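Local coordinates for protein geranyltranstransferase (Thermotoga maritima, PDB 2FTZ) that probably catalyses the condensation of geranyl diphosphate with isopentenyl diphosphate to give farnesyl diphosphate, at residues I49-V54 with L179-F184; T56-L61 with L267-L273; A123-I127 with F139-A143. One frame throughout, in Å; residues are numbered along the deposited sequence. Where two conformers were deposited one is given.

Contact 1 of 3, residues I49-V54 with L179-F184; sequences IRPLLV and LFAFCF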
loop_
_atom_site.group_PDB
_atom_site.type_symbol
_atom_site.label_atom_id
_atom_site.label_comp_id
_atom_site.label_asym_id
_atom_site.label_seq_id
_atom_site.Cartn_x
_atom_site.Cartn_y
_atom_site.Cartn_z
ATOM N N ILE A 49 10.170 -14.597 11.972
ATOM C CA ILE A 49 9.940 -14.247 13.376
ATOM C C ILE A 49 8.582 -13.558 13.619
ATOM O O ILE A 49 7.939 -13.814 14.621
ATOM C CB ILE A 49 11.092 -13.403 13.993
ATOM C CG1 ILE A 49 10.836 -13.147 15.472
ATOM C CG2 ILE A 49 11.224 -12.055 13.336
ATOM C CD1 ILE A 49 10.804 -14.491 16.303
ATOM N N ARG A 50 8.169 -12.663 12.735
ATOM C CA ARG A 50 6.935 -11.898 12.911
ATOM C C ARG A 50 5.696 -12.802 12.879
ATOM O O ARG A 50 4.921 -12.823 13.845
ATOM C CB ARG A 50 6.849 -10.744 11.896
ATOM C CG ARG A 50 7.938 -9.686 12.179
ATOM C CD ARG A 50 8.108 -8.684 11.012
ATOM N NE ARG A 50 9.200 -7.753 11.268
ATOM C CZ ARG A 50 10.480 -8.088 11.115
ATOM N NH1 ARG A 50 10.806 -9.312 10.777
ATOM N NH2 ARG A 50 11.432 -7.202 11.342
ATOM N N PRO A 51 5.526 -13.593 11.816
ATOM C CA PRO A 51 4.388 -14.526 11.876
ATOM C C PRO A 51 4.477 -15.549 13.017
ATOM O O PRO A 51 3.452 -15.904 13.588
ATOM C CB PRO A 51 4.377 -15.176 10.477
ATOM C CG PRO A 51 5.737 -14.941 9.957
ATOM C CD PRO A 51 6.190 -13.632 10.505
ATOM N N LEU A 52 5.683 -16.018 13.342
ATOM C CA LEU A 52 5.868 -16.951 14.451
ATOM C C LEU A 52 5.392 -16.320 15.774
ATOM O O LEU A 52 4.688 -17.000 16.552
ATOM C CB LEU A 52 7.323 -17.446 14.554
ATOM C CG LEU A 52 7.572 -18.686 15.394
ATOM C CD1 LEU A 52 6.642 -19.807 14.950
ATOM C CD2 LEU A 52 9.026 -19.098 15.231
ATOM N N LEU A 53 5.703 -15.042 16.027
ATOM C CA LEU A 53 5.202 -14.339 17.227
ATOM C C LEU A 53 3.686 -14.273 17.256
ATOM O O LEU A 53 3.069 -14.543 18.294
ATOM C CB LEU A 53 5.731 -12.880 17.373
ATOM C CG LEU A 53 7.134 -12.727 17.919
ATOM C CD1 LEU A 53 7.646 -11.329 17.567
ATOM C CD2 LEU A 53 7.127 -12.961 19.428
ATOM N N VAL A 54 3.079 -13.901 16.126
ATOM C CA VAL A 54 1.627 -13.825 16.037
ATOM C C VAL A 54 1.003 -15.190 16.362
ATOM O O VAL A 54 0.067 -15.288 17.152
ATOM C CB VAL A 54 1.152 -13.357 14.654
ATOM C CG1 VAL A 54 -0.381 -13.547 14.544
ATOM C CG2 VAL A 54 1.580 -11.899 14.398
ATOM N N LEU A 179 5.733 -2.553 13.557
ATOM C CA LEU A 179 5.232 -3.843 13.067
ATOM C C LEU A 179 5.225 -4.905 14.171
ATOM O O LEU A 179 4.287 -5.705 14.279
ATOM C CB LEU A 179 6.028 -4.307 11.857
ATOM C CG LEU A 179 5.422 -5.484 11.069
ATOM C CD1 LEU A 179 3.883 -5.318 10.713
ATOM C CD2 LEU A 179 6.218 -5.743 9.797
ATOM N N PHE A 180 6.252 -4.900 15.023
ATOM C CA PHE A 180 6.209 -5.761 16.216
ATOM C C PHE A 180 5.126 -5.380 17.199
ATOM O O PHE A 180 4.523 -6.262 17.807
ATOM C CB PHE A 180 7.597 -5.767 16.871
ATOM C CG PHE A 180 8.578 -6.608 16.138
ATOM C CD1 PHE A 180 8.406 -7.961 16.061
ATOM C CD2 PHE A 180 9.663 -6.036 15.493
ATOM C CE1 PHE A 180 9.354 -8.757 15.356
ATOM C CE2 PHE A 180 10.601 -6.805 14.838
ATOM C CZ PHE A 180 10.457 -8.150 14.778
ATOM N N ALA A 181 4.868 -4.079 17.372
ATOM C CA ALA A 181 3.772 -3.594 18.185
ATOM C C ALA A 181 2.458 -4.192 17.710
ATOM O O ALA A 181 1.673 -4.656 18.522
ATOM C CB ALA A 181 3.695 -2.033 18.190
ATOM N N PHE A 182 2.269 -4.230 16.393
ATOM C CA PHE A 182 1.096 -4.852 15.798
ATOM C C PHE A 182 1.058 -6.371 16.025
ATOM O O PHE A 182 -0.016 -6.924 16.304
ATOM C CB PHE A 182 0.984 -4.529 14.307
ATOM C CG PHE A 182 -0.191 -5.189 13.642
ATOM C CD1 PHE A 182 -1.456 -4.623 13.744
ATOM C CD2 PHE A 182 -0.053 -6.399 12.973
ATOM C CE1 PHE A 182 -2.563 -5.253 13.189
ATOM C CE2 PHE A 182 -1.119 -7.013 12.420
ATOM C CZ PHE A 182 -2.409 -6.445 12.520
ATOM N N CYS A 183 2.186 -7.046 15.874
ATOM C CA CYS A 183 2.238 -8.485 16.132
ATOM C C CYS A 183 1.835 -8.830 17.568
ATOM O O CYS A 183 1.187 -9.831 17.821
ATOM C CB CYS A 183 3.645 -9.029 15.875
ATOM S SG CYS A 183 4.155 -9.049 14.152
ATOM N N PHE A 184 2.275 -8.004 18.513
ATOM C CA PHE A 184 1.963 -8.201 19.962
ATOM C C PHE A 184 0.470 -7.896 20.237
ATOM O O PHE A 184 -0.133 -8.543 21.042
ATOM C CB PHE A 184 2.833 -7.294 20.824
ATOM C CG PHE A 184 4.189 -7.858 21.199
ATOM C CD1 PHE A 184 5.079 -8.303 20.236
ATOM C CD2 PHE A 184 4.601 -7.827 22.517
ATOM C CE1 PHE A 184 6.346 -8.755 20.587
ATOM C CE2 PHE A 184 5.886 -8.223 22.869
ATOM C CZ PHE A 184 6.740 -8.738 21.910
#

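Contact 2 of 3, residues T56-L61 with L267-L273; sequences TLGEDL and LFRTLFL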
loop_
_atom_site.group_PDB
_atom_site.type_symbol
_atom_site.label_atom_id
_atom_site.label_comp_id
_atom_site.label_asym_id
_atom_site.label_seq_id
_atom_site.Cartn_x
_atom_site.Cartn_y
_atom_site.Cartn_z
ATOM N N THR A 56 2.274 -17.846 17.933
ATOM C CA THR A 56 2.593 -18.273 19.269
ATOM C C THR A 56 1.755 -17.506 20.319
ATOM O O THR A 56 1.209 -18.105 21.269
ATOM C CB THR A 56 4.111 -18.161 19.504
ATOM O OG1 THR A 56 4.774 -18.914 18.464
ATOM C CG2 THR A 56 4.476 -18.743 20.827
ATOM N N LEU A 57 1.624 -16.202 20.155
ATOM C CA LEU A 57 0.806 -15.412 21.078
ATOM C C LEU A 57 -0.648 -15.869 21.000
ATOM O O LEU A 57 -1.315 -16.054 22.029
ATOM C CB LEU A 57 0.890 -13.933 20.735
ATOM C CG LEU A 57 2.049 -13.136 21.333
ATOM C CD1 LEU A 57 2.138 -11.756 20.615
ATOM C CD2 LEU A 57 1.871 -12.971 22.830
ATOM N N GLY A 58 -1.121 -16.084 19.784
ATOM C CA GLY A 58 -2.513 -16.532 19.600
ATOM C C GLY A 58 -2.796 -17.886 20.217
ATOM O O GLY A 58 -3.855 -18.091 20.809
ATOM N N GLU A 59 -1.843 -18.806 20.105
ATOM C CA GLU A 59 -1.926 -20.090 20.801
ATOM C C GLU A 59 -2.046 -19.904 22.317
ATOM O O GLU A 59 -2.881 -20.510 22.975
ATOM C CB GLU A 59 -0.687 -20.933 20.552
ATOM C CG GLU A 59 -0.512 -21.452 19.163
ATOM C CD GLU A 59 0.656 -22.438 19.050
ATOM O OE1 GLU A 59 0.819 -23.257 19.959
ATOM O OE2 GLU A 59 1.383 -22.398 18.034
ATOM N N ASP A 60 -1.150 -19.112 22.886
ATOM C CA ASP A 60 -1.192 -18.804 24.314
ATOM C C ASP A 60 -2.569 -18.264 24.742
ATOM O O ASP A 60 -3.015 -18.508 25.848
ATOM C CB ASP A 60 -0.136 -17.766 24.651
ATOM C CG ASP A 60 1.248 -18.364 24.912
ATOM O OD1 ASP A 60 1.339 -19.485 25.464
ATOM O OD2 ASP A 60 2.251 -17.632 24.665
ATOM N N LEU A 61 -3.222 -17.533 23.852
ATOM C CA LEU A 61 -4.495 -16.864 24.145
ATOM C C LEU A 61 -5.688 -17.732 23.748
ATOM O O LEU A 61 -6.793 -17.483 24.211
ATOM C CB LEU A 61 -4.576 -15.506 23.415
ATOM C CG LEU A 61 -3.720 -14.345 23.930
ATOM C CD1 LEU A 61 -3.844 -13.193 22.936
ATOM C CD2 LEU A 61 -4.061 -13.874 25.339
ATOM N N LEU A 267 1.835 -15.773 29.183
ATOM C CA LEU A 267 1.996 -16.161 27.781
ATOM C C LEU A 267 3.253 -17.021 27.632
ATOM O O LEU A 267 4.251 -16.567 27.122
ATOM C CB LEU A 267 2.039 -14.922 26.897
ATOM C CG LEU A 267 0.866 -13.933 27.068
ATOM C CD1 LEU A 267 1.206 -12.546 26.377
ATOM C CD2 LEU A 267 -0.429 -14.549 26.559
ATOM N N PHE A 268 3.178 -18.277 28.092
ATOM C CA PHE A 268 4.391 -19.095 28.271
ATOM C C PHE A 268 5.032 -19.576 26.975
ATOM O O PHE A 268 6.263 -19.642 26.899
ATOM C CB PHE A 268 4.127 -20.266 29.226
ATOM C CG PHE A 268 3.925 -19.804 30.632
ATOM C CD1 PHE A 268 4.955 -19.182 31.306
ATOM C CD2 PHE A 268 2.671 -19.839 31.205
ATOM C CE1 PHE A 268 4.771 -18.692 32.599
ATOM C CE2 PHE A 268 2.469 -19.353 32.485
ATOM C CZ PHE A 268 3.517 -18.773 33.180
ATOM N N ARG A 269 4.238 -19.893 25.951
ATOM C CA ARG A 269 4.841 -20.288 24.660
ATOM C C ARG A 269 5.636 -19.124 24.043
ATOM O O ARG A 269 6.750 -19.275 23.537
ATOM C CB ARG A 269 3.785 -20.769 23.681
ATOM C CG ARG A 269 2.994 -22.003 24.130
ATOM C CD ARG A 269 1.949 -22.290 23.051
ATOM N NE ARG A 269 1.023 -23.381 23.371
ATOM C CZ ARG A 269 1.015 -24.585 22.795
ATOM N NH1 ARG A 269 1.905 -24.919 21.860
ATOM N NH2 ARG A 269 0.099 -25.473 23.163
ATOM N N THR A 270 5.054 -17.945 24.144
ATOM C CA THR A 270 5.662 -16.718 23.655
ATOM C C THR A 270 6.896 -16.420 24.474
ATOM O O THR A 270 7.925 -16.057 23.918
ATOM C CB THR A 270 4.677 -15.575 23.710
ATOM O OG1 THR A 270 3.464 -15.945 22.991
ATOM C CG2 THR A 270 5.268 -14.285 23.171
ATOM N N LEU A 271 6.812 -16.595 25.787
ATOM C CA LEU A 271 7.997 -16.355 26.652
ATOM C C LEU A 271 9.178 -17.225 26.197
ATOM O O LEU A 271 10.314 -16.758 26.070
ATOM C CB LEU A 271 7.653 -16.638 28.112
ATOM C CG LEU A 271 8.714 -16.366 29.168
ATOM C CD1 LEU A 271 9.069 -14.882 29.193
ATOM C CD2 LEU A 271 8.277 -16.865 30.559
ATOM N N PHE A 272 8.928 -18.511 25.977
ATOM C CA PHE A 272 9.999 -19.408 25.566
ATOM C C PHE A 272 10.539 -19.101 24.165
ATOM O O PHE A 272 11.748 -19.173 23.951
ATOM C CB PHE A 272 9.574 -20.845 25.729
ATOM C CG PHE A 272 9.671 -21.313 27.173
ATOM C CD1 PHE A 272 8.698 -20.982 28.077
ATOM C CD2 PHE A 272 10.792 -21.971 27.622
ATOM C CE1 PHE A 272 8.779 -21.375 29.404
ATOM C CE2 PHE A 272 10.895 -22.367 28.951
ATOM C CZ PHE A 272 9.878 -22.065 29.840
ATOM N N LEU A 273 9.662 -18.696 23.272
ATOM C CA LEU A 273 10.070 -18.230 21.929
ATOM C C LEU A 273 11.010 -17.027 22.059
ATOM O O LEU A 273 12.086 -16.975 21.456
ATOM C CB LEU A 273 8.826 -17.863 21.103
ATOM C CG LEU A 273 9.111 -17.298 19.695
ATOM C CD1 LEU A 273 9.705 -18.394 18.848
ATOM C CD2 LEU A 273 7.865 -16.758 19.049
HETATM O O HOH W 1 0.696 -20.349 27.798
#

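Contact 3 of 3, residues A123-I127 with F139-A143; sequences AFSQI and FSETA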
loop_
_atom_site.group_PDB
_atom_site.type_symbol
_atom_site.label_atom_id
_atom_site.label_comp_id
_atom_site.label_asym_id
_atom_site.label_seq_id
_atom_site.Cartn_x
_atom_site.Cartn_y
_atom_site.Cartn_z
ATOM N N ALA A 123 -1.231 -7.855 1.465
ATOM C CA ALA A 123 -1.230 -7.857 2.925
ATOM C C ALA A 123 -2.544 -7.262 3.424
ATOM O O ALA A 123 -3.166 -7.832 4.339
ATOM C CB ALA A 123 0.009 -7.090 3.455
ATOM N N PHE A 124 -2.930 -6.074 2.927
ATOM C CA PHE A 124 -4.212 -5.475 3.274
ATOM C C PHE A 124 -5.392 -6.390 2.905
ATOM O O PHE A 124 -6.350 -6.500 3.674
ATOM C CB PHE A 124 -4.407 -4.103 2.624
ATOM C CG PHE A 124 -3.656 -2.979 3.297
ATOM C CD1 PHE A 124 -4.166 -2.383 4.469
ATOM C CD2 PHE A 124 -2.431 -2.515 2.796
ATOM C CE1 PHE A 124 -3.513 -1.343 5.061
ATOM C CE2 PHE A 124 -1.741 -1.447 3.452
ATOM C CZ PHE A 124 -2.255 -0.911 4.569
ATOM N N SER A 125 -5.322 -7.092 1.773
ATOM C CA SER A 125 -6.399 -7.995 1.390
ATOM C C SER A 125 -6.546 -9.128 2.429
ATOM O O SER A 125 -7.656 -9.525 2.777
ATOM C CB SER A 125 -6.160 -8.596 0.002
ATOM O OG SER A 125 -7.222 -9.466 -0.348
ATOM N N GLN A 126 -5.429 -9.648 2.919
ATOM C CA GLN A 126 -5.488 -10.710 3.953
ATOM C C GLN A 126 -6.090 -10.223 5.225
ATOM O O GLN A 126 -6.916 -10.931 5.784
ATOM C CB GLN A 126 -4.113 -11.347 4.165
ATOM C CG GLN A 126 -3.700 -12.216 2.997
ATOM C CD GLN A 126 -4.627 -13.408 2.759
ATOM O OE1 GLN A 126 -4.775 -14.282 3.615
ATOM N NE2 GLN A 126 -5.242 -13.447 1.575
ATOM N N ILE A 127 -5.687 -9.024 5.690
ATOM C CA ILE A 127 -6.257 -8.394 6.866
ATOM C C ILE A 127 -7.738 -8.172 6.716
ATOM O O ILE A 127 -8.515 -8.389 7.639
ATOM C CB ILE A 127 -5.577 -7.060 7.209
ATOM C CG1 ILE A 127 -4.160 -7.333 7.695
ATOM C CG2 ILE A 127 -6.304 -6.316 8.320
ATOM C CD1 ILE A 127 -4.060 -8.079 9.079
ATOM N N PHE A 139 -3.703 -2.056 11.719
ATOM C CA PHE A 139 -2.804 -2.436 10.653
ATOM C C PHE A 139 -2.483 -1.223 9.743
ATOM O O PHE A 139 -1.328 -1.007 9.352
ATOM C CB PHE A 139 -3.369 -3.618 9.869
ATOM C CG PHE A 139 -2.436 -4.185 8.855
ATOM C CD1 PHE A 139 -1.371 -4.979 9.235
ATOM C CD2 PHE A 139 -2.543 -3.852 7.503
ATOM C CE1 PHE A 139 -0.521 -5.498 8.307
ATOM C CE2 PHE A 139 -1.652 -4.372 6.549
ATOM C CZ PHE A 139 -0.663 -5.194 6.966
ATOM N N SER A 140 -3.500 -0.446 9.428
ATOM C CA SER A 140 -3.359 0.730 8.551
ATOM C C SER A 140 -2.494 1.761 9.251
ATOM O O SER A 140 -1.625 2.355 8.632
ATOM C CB SER A 140 -4.751 1.337 8.243
ATOM O OG SER A 140 -5.435 0.459 7.365
ATOM N N GLU A 141 -2.713 1.943 10.549
ATOM C CA GLU A 141 -1.911 2.908 11.349
ATOM C C GLU A 141 -0.464 2.433 11.389
ATOM O O GLU A 141 0.461 3.215 11.262
ATOM C CB GLU A 141 -2.466 3.011 12.783
ATOM C CG GLU A 141 -1.574 3.783 13.761
ATOM C CD GLU A 141 -2.341 4.253 15.036
ATOM O OE1 GLU A 141 -3.511 3.821 15.242
ATOM O OE2 GLU A 141 -1.747 5.048 15.808
ATOM N N THR A 142 -0.287 1.124 11.568
ATOM C CA THR A 142 1.025 0.507 11.594
ATOM C C THR A 142 1.783 0.741 10.279
ATOM O O THR A 142 2.930 1.056 10.322
ATOM C CB THR A 142 0.907 -0.988 11.887
ATOM O OG1 THR A 142 0.339 -1.142 13.200
ATOM C CG2 THR A 142 2.276 -1.717 11.766
ATOM N N ALA A 143 1.119 0.534 9.140
ATOM C CA ALA A 143 1.709 0.725 7.813
ATOM C C ALA A 143 2.253 2.135 7.665
ATOM O O ALA A 143 3.390 2.351 7.199
ATOM C CB ALA A 143 0.657 0.426 6.725
#

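Contact 1 of 3, residues I49-V54 with L179-F184
Ile49 opens the first segment and makes a light contact: its CG2 lies 4.2 Å from Phe180 CZ, at the edge of the ring. Arg50 follows with a long reach. Its aliphatic part packs on the second helix, with CG 3.6 Å from Phe180 CE1 and CD 3.7 Å from Leu179 CD2. Phe180 CE2 lies over one face of the guanidinium. Its NH2 is hydrogen-bonded to a bound unidentified ligand. Arg50 belongs to the GGKRxRP sequence of polyprenyl synthases, whose basic residues hold isopentenyl diphosphate in relatives, so a similar role is probable here. Leu53 CD1 then meets the Phe180 edge at CD1 (3.8 Å) and Phe184 CE1 (4.2 Å). Val54 CG2 closes on Cys183 CB at 3.8 Å, where the backbones come nearest. The short axes run near-parallel, 24° apart and 9.3 Å at closest. Around this pair, helix 69-87 touches Arg50 and Phe182, helix 136-143 touches Leu179 and Phe182, and Leu273 of helix 268-273 touches Leu53.

Contact 2 of 3, residues T56-L61 with L267-L273
Hydrogen bonds centre on Asp60. Its OD1 accepts from Arg269 N at 3.0 Å. Its OD2 accepts from Thr270 N at 2.9 Å and from Thr270 OG1 at 2.7 Å. A water donates to Asp60 OD1 at 2.6 Å and accepts from Phe268 N at 3.2 Å. The first three amides of helix 268-273 are thus served by one carboxylate and one water. Leu267 sits at the N-cap position and its side chain has no acceptor; Asp60 of helix 49-61 accepts from Arg269 N and Thr270 N, and the water accepts from Phe268 N. Thr56 OG1 is hydrogen-bonded to Leu52 O and to Lys14 NZ.

The charged contact is a salt bridge from Glu59 OE1 to Arg269 NH1 at 2.7 Å. Arg269 is exposed and Glu59 partly so. Arg269 was modelled in two conformers, and the bridge is that of the conformer given here.

The two helices run roughly antiparallel, at 151°, with their short axes 8.1 Å apart at closest. This joins an early helix to a late one in the all-helical fold of the polyprenyl synthases. The register puts Thr56 by Thr270 and Asp60 by Leu267.

Apolar contacts fill the rest. Leu57 CD2 packs on Leu267 CD1 at 3.6 Å, and Leu61 CD2 on Leu267 CD2 at 3.9 Å. Pro187 and Phe188 of helix 177-189 border the same leucines. Thr56 CG2 lies 3.6 Å from Arg269 CB.

Contact 3 of 3, residues A123-I127 with F139-A143
Phe139 has the most surface covered in this contact. Its side chain points at the other helix and bridges a wide gap, since the short axes approach no closer than 11.7 Å and run nearly antiparallel at 159°. The edge of the Phe139 ring points at the face of the Phe124 ring in a T-shaped pair. The centroids are 5.0 Å apart and the planes lie at 80°, with Phe124 CE1 3.6 Å from Phe139 CD2.

Phe124 comes next. Phe124 CZ lies 3.9 Å from Ala143 CB. Ser140 OG lies 3.5 Å from Phe124 CE1 at the ring edge, but its hydrogen bond is to Phe136 O within its own helix. Phe124 also stacks on Phe124 of the second subunit, so the contact borders the dimer interface.

Ile127 covers a face of Phe139. Its CG1 sits 3.7 Å from the Phe139 ring centroid, 9° off the normal, in a CH-pi contact. Ala123 CB adds a smaller touch at 4.0 Å from Phe139 CZ.

No hydrogen bond joins the two segments. Between 123-127 and 139-143 the contacts are aromatic, CH-pi and apolar, so cohesion there depends on the fit of buried side chains.

In the fold
All three contacts lie in one all-helical polyprenyl synthase fold. Contacts 1 and 2 share helix 49-61, with centres about 11 Å apart. They touch where Leu57 reaches Cys183 and Phe184 and where Leu52 and Leu53 meet Leu273. Contact 3 centres about 13 Å from contact 1 and meets it through Phe182, beside Thr142 and Phe139. Contacts 2 and 3 stay apart, about 23 Å between centres and 13 Å between nearest atoms. Along the chain contacts 1 and 2 cross, and contact 3 is nested inside both. Contact 1, nearest the chain centre, thus links the late helix of contact 2 to the dimer-side helices of contact 3.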